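Side-chain contacts in amino acid ABC transporter, periplasmic amino acid-binding protein (Brucella ovis, PDB 4Z9N), which binds glutathione in the periplasm and probably hands it, or related amino acid compounds, to a membrane ABC transporter: residues D[171-174]-D[180-183]; D[113-118]-D[190-195]; D[135-138]-D[143-146]. One frame throughout, in Å; residues are numbered along the deposited sequence. Where two conformers were deposited one is given.

Interaction 1: residues D[171-174]-D[180-183]; sequences AAYD and AYTT. With GSH (glutathione), chain U.
Tyr173, on the helix that ends near residue 174, and Tyr181, in the middle of strand 180-182, meet as an offset edge-to-face (T-shaped) pair. The edge of the Tyr181 ring is turned toward the face of the Tyr173 ring. The centroids are 5.6 Å apart and the planes stand at 85°. The leading atom is CD2 of Tyr181, 3.8 Å from CG of Tyr173.

A CH-pi contact supports this pair. Tyr181 CB sits almost over the centre of the Tyr173 ring, 3.9 Å from its centroid. Both tyrosines carry CG anti to the backbone N (chi1 170° for Tyr173, -163° for Tyr181), which directs each ring across the contact. The two side chains cross at about a right angle.

The remaining packing is apolar or against backbone. Tyr173 CB lies 3.7 Å from Tyr181 CD2, near the plane of that ring. Tyr173 CD1 also comes obliquely to the carbonyl carbon of Ala180, at 3.7 Å.

The hydroxyls bond elsewhere: Tyr173 OH to His201 ND1, and Tyr181 OH to Asn170 OD1 on the same helix as Tyr173.

Farther along, where the chain turns a corner, Thr183 belongs to the glutathione pocket. Its OG1 is 3.5 Å from CB2 of glutathione. The contact thus packs helix 166-174 on strand 180-182, with Thr183 following that strand at the pocket. The Tyr181 ring meets this helix twice, by its edge against Tyr173 and by its hydroxyl at Asn170, which should limit its tilt and rotation.

Interaction 2: residues D[113-118]-D[190-195]; sequences GFMINS and GVRLAL
Met115 reaches from strand 101-117 to residues 190-195, the last part of helix 185-192 and the turn after it, and touches three residues there. Its SD lies 3.8 Å from Arg192 CB and 4.1 Å from Arg192 CD, so the sulfur rests against the aliphatic part of the arginine. The terminal methyl CE is 4.2 Å from Val191 CG1 and also 4.2 Å from Leu195 CD1. The methionine leaves the strand with CG anti to the backbone N and then bends at its last torsion (chi3 68°). That bend brings CE between the valine and the leucine.

These are plain van der Waals contacts between the sheet and a helix and turn packed on it, within one lobe of a family 3 solute-binding protein. Leu195 is brought back toward the strand by a type I beta turn from Arg192 to Leu195, closed by a backbone bond of 3.1 Å from Leu195 N to Arg192 O.

In the next shell, Arg192 NH1 is hydrogen-bonded to the carbonyl oxygen of His201, and its guanidinium makes a cation-pi contact with Tyr189. Tyr173 of helix 166-174 packs on both Met115 and Leu195. Met115 itself is set in the sheet by backbone bonding to Tyr181 of the adjacent strand.

Interaction 3: residues D[135-138]-D[143-146]; sequences ICVQ and TELN. With GSH (glutathione), chain U.
Val137 and Thr143 pack methyl to methyl, with CG2 of each 3.6 Å apart, and form the tight part of this contact. The two side chains run alongside each other, pointing opposite ways. Val137 CG2 is anti to its backbone N, which sends it into the helix start, where it also lies 3.7 Å from Glu144 N.

The outer part is looser. Glu144 CB is 4.1 Å from Val137 CG2 and 3.9 Å from Gln138 O. Beyond CB the glutamate chain runs on extended, and the residue is partly exposed.

The first bond of the Gln138 side chain leads away from the helix, and its amide lies at the ligand. The amide grips glutathione twice: NE2 donates to O32 at 2.8 Å (169°), and OE1 accepts from N3 at 2.9 Å (164°). Using both ends of the amide, this pairing fixes its rotation. Thr143 OG1 comes within 3.8 Å of CB1 of glutathione.

Thr141 bridges strand and helix, its OG1 bonding to both Gln138 O and Glu144 N. The contact joins the first strand and the helix of the beta-alpha-beta unit made of strand 134-138, helix 142-153 and strand 159-163. Strand 134-138 runs between strands 159-163 and 180-182, parallel to both.

The three contacts gather in one lobe around a single mixed sheet. Strand 180-182 lies between the strands of interactions 2 and 3: it pairs antiparallel with strand 101-117 and parallel with strand 134-138. Centres of interactions 1 and 2 are about 7 Å apart, those of 1 and 3 about 10 Å, and those of 2 and 3 about 14 Å. Along the chain, the first segment of interaction 2 comes first, then interaction 3, then interaction 1, and residues 190-195 close the series. Interactions 1 and 3 both touch glutathione. Gln138 and Thr183 lie at or just after the ends of neighbouring strands and Thr143 near the start of helix 142-153; together they help line the pocket.

Interaction 1: residues D[171-174]-D[180-183]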
ATOM      1  N   ALA D 171       6.204  34.406   1.915  1.00 28.54           N
ATOM      2  CA  ALA D 171       6.672  35.776   2.119  1.00 30.38           C
ATOM      3  C   ALA D 171       6.516  36.194   3.580  1.00 30.99           C
ATOM      4  O   ALA D 171       7.387  36.868   4.138  1.00 32.80           O
ATOM      5  CB  ALA D 171       5.934  36.738   1.202  1.00 30.17           C
ATOM      6  N   ALA D 172       5.414  35.782   4.198  1.00 27.97           N
ATOM      7  CA  ALA D 172       5.124  36.146   5.582  1.00 29.85           C
ATOM      8  C   ALA D 172       6.093  35.484   6.559  1.00 30.25           C
ATOM      9  O   ALA D 172       6.449  36.067   7.588  1.00 28.82           O
ATOM     10  CB  ALA D 172       3.706  35.777   5.927  1.00 26.89           C
ATOM     11  N   TYR D 173       6.502  34.259   6.237  1.00 26.60           N
ATOM     12  CA  TYR D 173       7.490  33.546   7.037  1.00 26.37           C
ATOM     13  C   TYR D 173       8.878  34.174   6.884  1.00 27.86           C
ATOM     14  O   TYR D 173       9.561  34.439   7.874  1.00 28.71           O
ATOM     15  CB  TYR D 173       7.544  32.068   6.639  1.00 25.09           C
ATOM     16  CG  TYR D 173       8.701  31.308   7.257  1.00 25.73           C
ATOM     17  CD1 TYR D 173       8.761  31.086   8.628  1.00 24.87           C
ATOM     18  CD2 TYR D 173       9.727  30.808   6.464  1.00 25.38           C
ATOM     19  CE1 TYR D 173       9.822  30.397   9.192  1.00 25.01           C
ATOM     20  CE2 TYR D 173      10.778  30.112   7.015  1.00 25.50           C
ATOM     21  CZ  TYR D 173      10.828  29.908   8.374  1.00 26.55           C
ATOM     22  OH  TYR D 173      11.895  29.222   8.914  1.00 25.61           O
ATOM     23  N   ASP D 174       9.287  34.395   5.641  1.00 28.46           N
ATOM     24  CA  ASP D 174      10.637  34.878   5.367  1.00 30.62           C
ATOM     25  C   ASP D 174      10.836  36.290   5.905  1.00 31.38           C
ATOM     26  O   ASP D 174      11.925  36.644   6.374  1.00 32.50           O
ATOM     27  CB  ASP D 174      10.922  34.841   3.864  1.00 33.71           C
ATOM     28  CG  ASP D 174      12.397  34.676   3.562  1.00 35.58           C
ATOM     29  OD1 ASP D 174      13.151  34.385   4.515  1.00 35.75           O
ATOM     30  OD2 ASP D 174      12.794  34.805   2.383  1.00 32.73           O
ATOM     31  N   ALA D 180       7.389  30.615  12.505  1.00 23.96           N
ATOM     32  CA  ALA D 180       7.640  29.265  12.014  1.00 22.96           C
ATOM     33  C   ALA D 180       6.734  28.955  10.829  1.00 23.01           C
ATOM     34  O   ALA D 180       5.749  29.658  10.577  1.00 22.06           O
ATOM     35  CB  ALA D 180       7.436  28.239  13.126  1.00 22.28           C
ATOM     36  N   TYR D 181       7.100  27.905  10.107  1.00 21.95           N
ATOM     37  CA  TYR D 181       6.393  27.446   8.919  1.00 21.47           C
ATOM     38  C   TYR D 181       6.049  25.981   9.161  1.00 19.90           C
ATOM     39  O   TYR D 181       6.908  25.219   9.622  1.00 19.41           O
ATOM     40  CB  TYR D 181       7.290  27.602   7.681  1.00 22.84           C
ATOM     41  CG  TYR D 181       6.604  27.566   6.326  1.00 20.93           C
ATOM     42  CD1 TYR D 181       5.952  26.420   5.876  1.00 19.81           C
ATOM     43  CD2 TYR D 181       6.658  28.668   5.476  1.00 25.50           C
ATOM     44  CE1 TYR D 181       5.336  26.397   4.618  1.00 21.91           C
ATOM     45  CE2 TYR D 181       6.054  28.653   4.227  1.00 21.80           C
ATOM     46  CZ  TYR D 181       5.399  27.514   3.801  1.00 20.69           C
ATOM     47  OH  TYR D 181       4.799  27.508   2.556  1.00 22.35           O
ATOM     48  N   THR D 182       4.821  25.562   8.869  1.00 18.55           N
ATOM     49  CA  THR D 182       4.541  24.139   8.957  1.00 17.51           C
ATOM     50  C   THR D 182       3.965  23.610   7.647  1.00 23.16           C
ATOM     51  O   THR D 182       3.131  24.260   7.001  1.00 17.05           O
ATOM     52  CB  THR D 182       3.574  23.784  10.137  1.00 16.97           C
ATOM     53  OG1 THR D 182       3.491  22.359  10.269  1.00 17.00           O
ATOM     54  CG2 THR D 182       2.154  24.341   9.913  1.00 17.06           C
ATOM     55  N   THR D 183       4.462  22.442   7.251  1.00 18.23           N
ATOM     56  CA  THR D 183       3.918  21.670   6.138  1.00 16.81           C
ATOM     57  C   THR D 183       4.627  20.314   6.136  1.00 16.03           C
ATOM     58  O   THR D 183       5.324  19.975   7.100  1.00 16.00           O
ATOM     59  CB  THR D 183       4.084  22.389   4.757  1.00 16.49           C
ATOM     60  OG1 THR D 183       3.503  21.573   3.728  1.00 18.14           O
ATOM     61  CG2 THR D 183       5.534  22.643   4.423  1.00 19.56           C
TER
HETATM   62  N1  GSH U 401       0.002  16.993   2.020  1.00 12.03           N
HETATM   63  CA1 GSH U 401      -0.829  18.046   2.606  1.00 10.27           C
HETATM   64  C1  GSH U 401      -2.264  17.855   2.121  1.00 12.10           C
HETATM   65  O11 GSH U 401      -3.180  18.567   2.619  1.00 15.66           O
HETATM   66  O12 GSH U 401      -2.539  17.007   1.227  1.00 11.89           O
HETATM   67  CB1 GSH U 401      -0.364  19.450   2.186  1.00  9.38           C
HETATM   68  CG1 GSH U 401      -0.431  19.559   0.650  1.00 10.87           C
HETATM   69  CD1 GSH U 401      -0.219  21.015   0.252  1.00 16.59           C
HETATM   70  OE1 GSH U 401      -1.016  21.609  -0.408  1.00 17.25           O
HETATM   71  N2  GSH U 401       0.993  21.666   0.689  1.00 15.97           N
HETATM   72  CA2 GSH U 401       1.179  23.059   0.329  1.00 18.95           C
HETATM   73  C2  GSH U 401       1.256  23.261  -1.192  1.00 16.60           C
HETATM   74  O2  GSH U 401       1.497  22.389  -1.963  1.00 16.80           O
HETATM   75  CB2 GSH U 401       2.372  23.653   1.086  1.00 18.47           C
HETATM   76  SG2 GSH U 401       3.957  22.991   0.504  1.00 23.59           S
HETATM   77  N3  GSH U 401       0.966  24.592  -1.679  1.00 16.84           N
HETATM   78  CA3 GSH U 401       1.009  24.863  -3.091  1.00 20.58           C
HETATM   79  C3  GSH U 401      -0.300  25.543  -3.492  1.00 19.23           C
HETATM   80  O31 GSH U 401      -0.375  26.082  -4.628  1.00 23.49           O
HETATM   81  O32 GSH U 401      -1.296  25.552  -2.706  1.00 19.53           O

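Interaction 2: residues D[113-118]-D[190-195]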
ATOM      1  N   GLY D 113       6.070  18.598   9.618  1.00 13.17           N
ATOM      2  CA  GLY D 113       7.100  19.147  10.477  1.00 15.59           C
ATOM      3  C   GLY D 113       7.020  20.659  10.575  1.00 16.23           C
ATOM      4  O   GLY D 113       6.084  21.283  10.048  1.00 16.25           O
ATOM      5  N   PHE D 114       7.990  21.235  11.276  1.00 17.77           N
ATOM      6  CA  PHE D 114       8.075  22.676  11.521  1.00 17.94           C
ATOM      7  C   PHE D 114       9.448  23.216  11.151  1.00 17.92           C
ATOM      8  O   PHE D 114      10.458  22.567  11.401  1.00 19.76           O
ATOM      9  CB  PHE D 114       7.797  22.996  12.993  1.00 17.28           C
ATOM     10  CG  PHE D 114       6.421  22.639  13.433  1.00 17.73           C
ATOM     11  CD1 PHE D 114       6.141  21.358  13.902  1.00 18.70           C
ATOM     12  CD2 PHE D 114       5.397  23.569  13.346  1.00 18.12           C
ATOM     13  CE1 PHE D 114       4.868  21.022  14.299  1.00 18.03           C
ATOM     14  CE2 PHE D 114       4.110  23.243  13.740  1.00 18.96           C
ATOM     15  CZ  PHE D 114       3.847  21.963  14.218  1.00 18.92           C
ATOM     16  N   MET D 115       9.482  24.410  10.571  1.00 18.46           N
ATOM     17  CA  MET D 115      10.748  25.050  10.205  1.00 19.86           C
ATOM     18  C   MET D 115      10.846  26.434  10.841  1.00 20.96           C
ATOM     19  O   MET D 115       9.848  27.163  10.892  1.00 21.88           O
ATOM     20  CB  MET D 115      10.869  25.144   8.686  1.00 22.18           C
ATOM     21  CG  MET D 115      12.207  25.691   8.185  1.00 22.65           C
ATOM     22  SD  MET D 115      12.396  25.419   6.404  1.00 21.69           S
ATOM     23  CE  MET D 115      11.134  26.514   5.753  1.00 20.71           C
ATOM     24  N   ILE D 116      12.038  26.783  11.325  1.00 22.46           N
ATOM     25  CA  ILE D 116      12.295  28.102  11.897  1.00 26.26           C
ATOM     26  C   ILE D 116      13.559  28.698  11.308  1.00 29.87           C
ATOM     27  O   ILE D 116      14.402  27.988  10.757  1.00 25.69           O
ATOM     28  CB  ILE D 116      12.434  28.059  13.431  1.00 26.33           C
ATOM     29  CG1 ILE D 116      13.576  27.115  13.829  1.00 30.21           C
ATOM     30  CG2 ILE D 116      11.123  27.667  14.095  1.00 23.07           C
ATOM     31  CD1 ILE D 116      14.120  27.344  15.211  1.00 33.36           C
ATOM     32  N   ASN D 117      13.696  30.009  11.453  1.00 26.62           N
ATOM     33  CA  ASN D 117      14.956  30.669  11.167  1.00 28.54           C
ATOM     34  C   ASN D 117      15.775  30.614  12.442  1.00 29.87           C
ATOM     35  O   ASN D 117      15.469  31.313  13.408  1.00 34.16           O
ATOM     36  CB  ASN D 117      14.734  32.110  10.705  1.00 33.51           C
ATOM     37  CG  ASN D 117      16.025  32.791  10.296  1.00 31.50           C
ATOM     38  OD1 ASN D 117      17.037  32.684  10.984  1.00 35.13           O
ATOM     39  ND2 ASN D 117      16.006  33.460   9.150  1.00 33.54           N
ATOM     40  N   SER D 118      16.818  29.786  12.441  1.00 30.53           N
ATOM     41  CA  SER D 118      17.619  29.564  13.641  1.00 39.31           C
ATOM     42  C   SER D 118      18.462  30.783  13.995  1.00 39.53           C
ATOM     43  O   SER D 118      18.964  30.894  15.117  1.00 38.06           O
ATOM     44  CB  SER D 118      18.518  28.336  13.468  1.00 40.55           C
ATOM     45  OG  SER D 118      19.426  28.513  12.398  1.00 45.58           O
ATOM     46  N   GLY D 190      11.750  22.070   0.062  1.00 21.91           N
ATOM     47  CA  GLY D 190      11.521  22.813  -1.167  1.00 22.65           C
ATOM     48  C   GLY D 190      11.262  24.291  -0.935  1.00 23.34           C
ATOM     49  O   GLY D 190      11.799  25.152  -1.647  1.00 24.63           O
ATOM     50  N   VAL D 191      10.435  24.589   0.059  1.00 22.57           N
ATOM     51  CA  VAL D 191      10.176  25.967   0.444  1.00 23.23           C
ATOM     52  C   VAL D 191      11.467  26.661   0.847  1.00 27.13           C
ATOM     53  O   VAL D 191      11.745  27.792   0.417  1.00 25.76           O
ATOM     54  CB  VAL D 191       9.159  26.041   1.588  1.00 22.24           C
ATOM     55  CG1 VAL D 191       9.151  27.444   2.187  1.00 23.10           C
ATOM     56  CG2 VAL D 191       7.775  25.654   1.084  1.00 22.68           C
ATOM     57  N   ARG D 192      12.261  25.989   1.676  1.00 24.40           N
ATOM     58  CA  ARG D 192      13.503  26.578   2.180  1.00 25.72           C
ATOM     59  C   ARG D 192      14.410  27.069   1.041  1.00 27.91           C
ATOM     60  O   ARG D 192      15.009  28.146   1.128  1.00 28.56           O
ATOM     61  CB  ARG D 192      14.250  25.566   3.060  1.00 25.44           C
ATOM     62  CG  ARG D 192      15.581  26.074   3.596  1.00 26.93           C
ATOM     63  CD  ARG D 192      16.132  25.189   4.714  1.00 31.23           C
ATOM     64  NE  ARG D 192      16.374  23.813   4.286  1.00 26.08           N
ATOM     65  CZ  ARG D 192      16.775  22.843   5.102  1.00 30.02           C
ATOM     66  NH1 ARG D 192      16.967  23.097   6.392  1.00 26.12           N
ATOM     67  NH2 ARG D 192      16.961  21.614   4.638  1.00 34.10           N
ATOM     68  N   LEU D 193      14.478  26.302  -0.043  1.00 30.03           N
ATOM     69  CA  LEU D 193      15.330  26.669  -1.176  1.00 35.22           C
ATOM     70  C   LEU D 193      14.851  27.923  -1.905  1.00 37.61           C
ATOM     71  O   LEU D 193      15.577  28.480  -2.734  1.00 30.91           O
ATOM     72  CB  LEU D 193      15.426  25.507  -2.162  1.00 34.72           C
ATOM     73  CG  LEU D 193      16.310  24.344  -1.709  1.00 33.27           C
ATOM     74  CD1 LEU D 193      16.181  23.186  -2.673  1.00 32.20           C
ATOM     75  CD2 LEU D 193      17.771  24.778  -1.588  1.00 32.77           C
ATOM     76  N   ALA D 194      13.644  28.379  -1.592  1.00 28.56           N
ATOM     77  CA  ALA D 194      13.078  29.540  -2.282  1.00 31.71           C
ATOM     78  C   ALA D 194      13.204  30.802  -1.443  1.00 33.76           C
ATOM     79  O   ALA D 194      12.822  31.888  -1.876  1.00 37.99           O
ATOM     80  CB  ALA D 194      11.611  29.283  -2.637  1.00 30.92           C
ATOM     81  N   LEU D 195      13.747  30.657  -0.241  1.00 34.14           N
ATOM     82  CA  LEU D 195      13.811  31.762   0.705  1.00 35.58           C
ATOM     83  C   LEU D 195      15.074  32.582   0.454  1.00 37.66           C
ATOM     84  O   LEU D 195      15.980  32.139  -0.253  1.00 33.40           O
ATOM     85  CB  LEU D 195      13.775  31.238   2.138  1.00 29.73           C
ATOM     86  CG  LEU D 195      12.532  30.394   2.462  1.00 27.87           C
ATOM     87  CD1 LEU D 195      12.482  30.056   3.929  1.00 27.19           C
ATOM     88  CD2 LEU D 195      11.264  31.143   2.049  1.00 27.66           C
TER

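Interaction 3: residues D[135-138]-D[143-146]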
ATOM      1  N   ILE D 135       2.642  30.725  13.513  1.00 18.85           N
ATOM      2  CA  ILE D 135       3.049  29.697  12.564  1.00 18.06           C
ATOM      3  C   ILE D 135       2.201  29.745  11.304  1.00 23.10           C
ATOM      4  O   ILE D 135       0.973  29.600  11.358  1.00 19.11           O
ATOM      5  CB  ILE D 135       2.996  28.313  13.210  1.00 18.81           C
ATOM      6  CG1 ILE D 135       3.784  28.329  14.529  1.00 22.02           C
ATOM      7  CG2 ILE D 135       3.565  27.260  12.248  1.00 16.59           C
ATOM      8  CD1 ILE D 135       3.887  26.987  15.196  1.00 22.78           C
ATOM      9  N   CYS D 136       2.853  29.905  10.155  0.89 17.69           N
ATOM     10  CA  CYS D 136       2.089  30.004   8.925  0.89 17.33           C
ATOM     11  C   CYS D 136       1.731  28.623   8.422  0.89 16.17           C
ATOM     12  O   CYS D 136       2.475  27.650   8.570  0.89 15.81           O
ATOM     13  CB  CYS D 136       2.826  30.786   7.845  0.89 24.73           C
ATOM     14  SG  CYS D 136       4.253  29.991   7.212  0.89 27.71           S
ATOM     15  N   VAL D 137       0.553  28.556   7.833  1.00 15.71           N
ATOM     16  CA  VAL D 137       0.031  27.287   7.325  1.00 16.54           C
ATOM     17  C   VAL D 137      -0.974  27.618   6.222  1.00 17.48           C
ATOM     18  O   VAL D 137      -1.591  28.683   6.248  1.00 15.99           O
ATOM     19  CB  VAL D 137      -0.615  26.446   8.454  1.00 14.86           C
ATOM     20  CG1 VAL D 137      -1.896  27.109   8.959  1.00 17.07           C
ATOM     21  CG2 VAL D 137      -0.915  25.019   7.969  1.00 13.73           C
ATOM     22  N   GLN D 138      -1.141  26.715   5.258  1.00 18.35           N
ATOM     23  CA  GLN D 138      -2.153  26.933   4.222  1.00 18.43           C
ATOM     24  C   GLN D 138      -3.512  26.346   4.555  1.00 15.73           C
ATOM     25  O   GLN D 138      -3.612  25.270   5.130  1.00 14.32           O
ATOM     26  CB  GLN D 138      -1.691  26.366   2.891  1.00 17.32           C
ATOM     27  CG  GLN D 138      -0.979  27.381   2.062  1.00 19.50           C
ATOM     28  CD  GLN D 138      -0.598  26.822   0.723  1.00 22.88           C
ATOM     29  OE1 GLN D 138       0.529  26.402   0.531  1.00 20.40           O
ATOM     30  NE2 GLN D 138      -1.548  26.790  -0.206  1.00 21.88           N
ATOM     31  N   THR D 143      -2.412  19.684   7.032  1.00 15.83           N
ATOM     32  CA  THR D 143      -1.451  20.428   7.835  1.00 14.48           C
ATOM     33  C   THR D 143      -2.113  21.304   8.883  1.00 14.28           C
ATOM     34  O   THR D 143      -1.734  21.286  10.056  1.00 13.45           O
ATOM     35  CB  THR D 143      -0.592  21.310   6.918  1.00 13.95           C
ATOM     36  OG1 THR D 143      -0.217  20.533   5.775  1.00 12.49           O
ATOM     37  CG2 THR D 143       0.677  21.781   7.624  1.00 13.90           C
ATOM     38  N   GLU D 144      -3.111  22.068   8.455  1.00 14.38           N
ATOM     39  CA  GLU D 144      -3.776  23.011   9.346  1.00 15.29           C
ATOM     40  C   GLU D 144      -4.479  22.275  10.496  1.00 17.59           C
ATOM     41  O   GLU D 144      -4.431  22.714  11.644  1.00 17.32           O
ATOM     42  CB  GLU D 144      -4.779  23.863   8.555  1.00 18.09           C
ATOM     43  CG  GLU D 144      -5.544  24.848   9.416  1.00 27.42           C
ATOM     44  CD  GLU D 144      -6.667  25.557   8.667  1.00 36.60           C
ATOM     45  OE1 GLU D 144      -7.201  24.995   7.685  1.00 37.28           O
ATOM     46  OE2 GLU D 144      -7.033  26.674   9.084  1.00 44.68           O
ATOM     47  N   LEU D 145      -5.119  21.146  10.184  1.00 13.35           N
ATOM     48  CA  LEU D 145      -5.834  20.386  11.211  1.00 13.09           C
ATOM     49  C   LEU D 145      -4.864  19.708  12.177  1.00 16.31           C
ATOM     50  O   LEU D 145      -5.094  19.693  13.389  1.00 13.95           O
ATOM     51  CB  LEU D 145      -6.748  19.332  10.565  1.00 14.40           C
ATOM     52  CG  LEU D 145      -7.724  19.877   9.506  1.00 21.18           C
ATOM     53  CD1 LEU D 145      -8.569  18.765   8.882  1.00 20.25           C
ATOM     54  CD2 LEU D 145      -8.617  20.959  10.115  1.00 24.69           C
ATOM     55  N   ASN D 146      -3.794  19.121  11.640  1.00 11.47           N
ATOM     56  CA  ASN D 146      -2.830  18.421  12.495  1.00 13.51           C
ATOM     57  C   ASN D 146      -2.151  19.385  13.464  1.00 14.09           C
ATOM     58  O   ASN D 146      -1.852  19.001  14.597  1.00 15.78           O
ATOM     59  CB  ASN D 146      -1.742  17.724  11.689  1.00 14.21           C
ATOM     60  CG  ASN D 146      -2.272  16.626  10.791  1.00 18.66           C
ATOM     61  OD1 ASN D 146      -3.256  15.964  11.103  1.00 17.50           O
ATOM     62  ND2 ASN D 146      -1.610  16.430   9.656  1.00 18.81           N
TER
HETATM   63  N1  GSH U 401       0.002  16.993   2.020  1.00 12.03           N
HETATM   64  CA1 GSH U 401      -0.829  18.046   2.606  1.00 10.27           C
HETATM   65  C1  GSH U 401      -2.264  17.855   2.121  1.00 12.10           C
HETATM   66  O11 GSH U 401      -3.180  18.567   2.619  1.00 15.66           O
HETATM   67  O12 GSH U 401      -2.539  17.007   1.227  1.00 11.89           O
HETATM   68  CB1 GSH U 401      -0.364  19.450   2.186  1.00  9.38           C
HETATM   69  CG1 GSH U 401      -0.431  19.559   0.650  1.00 10.87           C
HETATM   70  CD1 GSH U 401      -0.219  21.015   0.252  1.00 16.59           C
HETATM   71  OE1 GSH U 401      -1.016  21.609  -0.408  1.00 17.25           O
HETATM   72  N2  GSH U 401       0.993  21.666   0.689  1.00 15.97           N
HETATM   73  CA2 GSH U 401       1.179  23.059   0.329  1.00 18.95           C
HETATM   74  C2  GSH U 401       1.256  23.261  -1.192  1.00 16.60           C
HETATM   75  O2  GSH U 401       1.497  22.389  -1.963  1.00 16.80           O
HETATM   76  CB2 GSH U 401       2.372  23.653   1.086  1.00 18.47           C
HETATM   77  SG2 GSH U 401       3.957  22.991   0.504  1.00 23.59           S
HETATM   78  N3  GSH U 401       0.966  24.592  -1.679  1.00 16.84           N
HETATM   79  CA3 GSH U 401       1.009  24.863  -3.091  1.00 20.58           C
HETATM   80  C3  GSH U 401      -0.300  25.543  -3.492  1.00 19.23           C
HETATM   81  O31 GSH U 401      -0.375  26.082  -4.628  1.00 23.49           O
HETATM   82  O32 GSH U 401      -1.296  25.552  -2.706  1.00 19.53           O